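Local atomic coordinates of methionine-binding lipoprotein MetQ (Bacillus subtilis subsp. subtilis, PDB entry 4GOT), a protein that binds methionine and probably hands it to the membrane permease of the MetNPQ ABC transporter for import, and also serves methionine sulfoxide transport. Residues 107-112 / 154-159. Numbering follows the deposited sequence.
Sequences TIILTN and EFKKVA
The carbonyl oxygen of I108 takes a hydrogen bond from K156 N at 3.0 Å and a CA-H...O contact from F155 CA, so two consecutive residues of strand 154-158 grip one acceptor. L110 O is held in the same manner by V158 N and K157 CA. In the other direction I108 N donates to E154 O at 2.8 Å, almost straight at 170°, and L110 N to K156 O. The ladder ends with N112 N, which lies above the carbonyl plane of V158 O, its N-H bent to 135°. On one face I109, which also packs on A166 of helix 163-168, sends two branches across: CD1 rests on K156 CB at 3.7 Å, while, with CG1 beside the backbone N (chi1 -46°), CG2 stands anti to that N and presses on V158 CG2 at 3.4 Å, tighter than usual carbon packing. An alanine at I109 would probably cost V158 CG2 its contact with CG2 and K156 CB its contact with CD1, leaving a gap on this face between the two strands. Nearby, T107 CG2 meets the aliphatic part of K156 at CG, 3.6 Å away. The reverse face carries I108, L110 and F155. I108 CB approaches F155 CD1 at 3.8 Å, and L110 CD1 reaches F155 CB at 4.0 Å; M120 of helix 117-126 packs on L110 and L124 on F155. The side chain of T111 lies about 8 Å from the bound selenomethionine. This parallel pairing, with 154-158 as the outermost strand beside 107-111, forms one margin of the five-stranded mixed sheet in one of the two lobes of a periplasmic-binding-protein fold.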
ATOM      1  N   THR A 107      -5.854 -14.626  18.066  1.00 36.13           N
ATOM      2  CA  THR A 107      -4.954 -14.739  16.885  1.00 35.70           C
ATOM      3  C   THR A 107      -5.155 -13.561  15.928  1.00 33.91           C
ATOM      4  O   THR A 107      -6.293 -13.307  15.435  1.00 32.48           O
ATOM      5  CB  THR A 107      -5.223 -15.982  16.020  1.00 36.56           C
ATOM      6  OG1 THR A 107      -4.948 -17.169  16.756  1.00 42.30           O
ATOM      7  CG2 THR A 107      -4.332 -15.959  14.747  1.00 33.77           C
ATOM      8  N   ILE A 108      -4.039 -12.881  15.651  1.00 32.12           N
ATOM      9  CA  ILE A 108      -3.973 -11.720  14.759  1.00 33.96           C
ATOM     10  C   ILE A 108      -3.277 -12.193  13.486  1.00 31.06           C
ATOM     11  O   ILE A 108      -2.172 -12.724  13.555  1.00 30.30           O
ATOM     12  CB  ILE A 108      -3.219 -10.525  15.389  1.00 32.99           C
ATOM     13  CG1 ILE A 108      -3.841 -10.101  16.737  1.00 37.16           C
ATOM     14  CG2 ILE A 108      -3.224  -9.321  14.465  1.00 33.92           C
ATOM     15  CD1 ILE A 108      -5.285  -9.669  16.671  1.00 37.41           C
ATOM     16  N   ILE A 109      -3.961 -12.050  12.345  1.00 29.66           N
ATOM     17  CA  ILE A 109      -3.375 -12.373  11.037  1.00 31.72           C
ATOM     18  C   ILE A 109      -2.753 -11.093  10.445  1.00 28.34           C
ATOM     19  O   ILE A 109      -3.435 -10.212   9.883  1.00 28.37           O
ATOM     20  CB  ILE A 109      -4.389 -12.964  10.014  1.00 30.35           C
ATOM     21  CG1 ILE A 109      -5.267 -14.057  10.657  1.00 31.48           C
ATOM     22  CG2 ILE A 109      -3.683 -13.456   8.738  1.00 33.57           C
ATOM     23  CD1 ILE A 109      -4.537 -15.336  11.005  1.00 32.97           C
ATOM     24  N   LEU A 110      -1.442 -11.033  10.598  1.00 24.98           N
ATOM     25  CA  LEU A 110      -0.565 -10.067   9.956  1.00 24.94           C
ATOM     26  C   LEU A 110      -0.355 -10.463   8.501  1.00 25.86           C
ATOM     27  O   LEU A 110      -0.526 -11.631   8.142  1.00 24.80           O
ATOM     28  CB  LEU A 110       0.810 -10.120  10.634  1.00 24.54           C
ATOM     29  CG  LEU A 110       0.891  -9.821  12.139  1.00 26.25           C
ATOM     30  CD1 LEU A 110       2.341  -9.980  12.596  1.00 25.37           C
ATOM     31  CD2 LEU A 110       0.373  -8.406  12.421  1.00 27.42           C
ATOM     32  N   THR A 111       0.023  -9.494   7.666  1.00 27.99           N
ATOM     33  CA  THR A 111       0.548  -9.852   6.346  1.00 27.62           C
ATOM     34  C   THR A 111       2.033 -10.161   6.569  1.00 30.88           C
ATOM     35  O   THR A 111       2.618  -9.779   7.607  1.00 29.54           O
ATOM     36  CB  THR A 111       0.274  -8.767   5.258  1.00 28.19           C
ATOM     37  OG1 THR A 111       1.316  -7.798   5.234  1.00 29.54           O
ATOM     38  CG2 THR A 111      -1.100  -8.068   5.445  1.00 26.12           C
ATOM     39  N   ASN A 112       2.622 -10.840   5.594  1.00 30.42           N
ATOM     40  CA  ASN A 112       4.038 -11.195   5.611  1.00 33.96           C
ATOM     41  C   ASN A 112       4.935 -10.111   4.941  1.00 34.33           C
ATOM     42  O   ASN A 112       6.111 -10.340   4.729  1.00 29.84           O
ATOM     43  CB  ASN A 112       4.248 -12.607   5.005  1.00 31.93           C
ATOM     44  CG  ASN A 112       3.988 -12.666   3.509  1.00 32.77           C
ATOM     45  OD1 ASN A 112       3.803 -11.645   2.853  1.00 35.48           O
ATOM     46  ND2 ASN A 112       3.988 -13.877   2.960  1.00 38.27           N
ATOM     47  N   GLU A 154      -1.553 -13.953  19.814  1.00 41.05           N
ATOM     48  CA  GLU A 154      -0.690 -14.779  18.987  0.50 40.95           C
ATOM     49  C   GLU A 154      -0.772 -14.260  17.531  1.00 40.43           C
ATOM     50  O   GLU A 154      -1.831 -13.765  17.103  1.00 41.66           O
ATOM     51  CB  GLU A 154      -1.142 -16.245  19.114  0.50 42.10           C
ATOM     52  CG  GLU A 154      -1.030 -16.789  20.547  0.50 44.16           C
ATOM     53  CD  GLU A 154      -1.883 -18.026  20.803  0.50 46.36           C
ATOM     54  OE1 GLU A 154      -2.437 -18.595  19.836  0.50 48.29           O
ATOM     55  OE2 GLU A 154      -2.001 -18.436  21.975  0.50 46.36           O
ATOM     56  N   PHE A 155       0.319 -14.365  16.774  1.00 34.64           N
ATOM     57  CA  PHE A 155       0.363 -13.780  15.440  1.00 32.36           C
ATOM     58  C   PHE A 155       0.651 -14.842  14.385  1.00 34.16           C
ATOM     59  O   PHE A 155       1.475 -15.725  14.616  1.00 33.53           O
ATOM     60  CB  PHE A 155       1.402 -12.667  15.350  1.00 31.06           C
ATOM     61  CG  PHE A 155       1.239 -11.590  16.408  1.00 32.25           C
ATOM     62  CD1 PHE A 155       0.452 -10.479  16.177  1.00 31.61           C
ATOM     63  CD2 PHE A 155       1.897 -11.687  17.607  1.00 35.06           C
ATOM     64  CE1 PHE A 155       0.301  -9.475  17.142  1.00 33.29           C
ATOM     65  CE2 PHE A 155       1.750 -10.692  18.582  1.00 35.88           C
ATOM     66  CZ  PHE A 155       0.946  -9.587  18.347  1.00 33.43           C
ATOM     67  N   LYS A 156      -0.029 -14.728  13.246  1.00 32.56           N
ATOM     68  CA  LYS A 156       0.217 -15.568  12.073  1.00 32.70           C
ATOM     69  C   LYS A 156       0.514 -14.614  10.898  1.00 30.25           C
ATOM     70  O   LYS A 156       0.191 -13.438  10.960  1.00 26.92           O
ATOM     71  CB  LYS A 156      -1.026 -16.413  11.739  1.00 38.29           C
ATOM     72  CG  LYS A 156      -1.560 -17.334  12.836  1.00 42.48           C
ATOM     73  CD  LYS A 156      -0.821 -18.660  12.849  1.00 48.64           C
ATOM     74  CE  LYS A 156      -1.533 -19.730  13.686  1.00 56.14           C
ATOM     75  NZ  LYS A 156      -2.581 -20.465  12.900  1.00 50.72           N
ATOM     76  N   LYS A 157       1.125 -15.108   9.821  1.00 27.76           N
ATOM     77  CA  LYS A 157       1.407 -14.254   8.678  1.00 29.09           C
ATOM     78  C   LYS A 157       0.870 -14.879   7.423  1.00 28.93           C
ATOM     79  O   LYS A 157       1.089 -16.063   7.206  1.00 25.74           O
ATOM     80  CB  LYS A 157       2.913 -13.998   8.518  1.00 32.82           C
ATOM     81  CG  LYS A 157       3.486 -13.111   9.587  1.00 34.13           C
ATOM     82  CD  LYS A 157       4.966 -13.375   9.787  1.00 42.75           C
ATOM     83  CE  LYS A 157       5.487 -12.721  11.065  1.00 46.32           C
ATOM     84  NZ  LYS A 157       6.019 -11.397  10.686  1.00 51.29           N
ATOM     85  N   VAL A 158       0.147 -14.071   6.643  1.00 27.68           N
ATOM     86  CA  VAL A 158      -0.422 -14.492   5.357  1.00 25.57           C
ATOM     87  C   VAL A 158       0.032 -13.504   4.271  1.00 24.27           C
ATOM     88  O   VAL A 158       0.194 -12.319   4.531  1.00 24.56           O
ATOM     89  CB  VAL A 158      -1.970 -14.542   5.445  1.00 25.15           C
ATOM     90  CG1 VAL A 158      -2.612 -14.822   4.086  1.00 23.06           C
ATOM     91  CG2 VAL A 158      -2.403 -15.617   6.469  1.00 26.06           C
ATOM     92  N   ALA A 159       0.172 -13.979   3.041  1.00 23.15           N
ATOM     93  CA  ALA A 159       0.491 -13.085   1.942  1.00 23.10           C
ATOM     94  C   ALA A 159      -0.584 -11.983   1.863  1.00 23.52           C
ATOM     95  O   ALA A 159      -1.755 -12.255   2.139  1.00 22.64           O
ATOM     96  CB  ALA A 159       0.605 -13.870   0.632  1.00 21.34           C
TER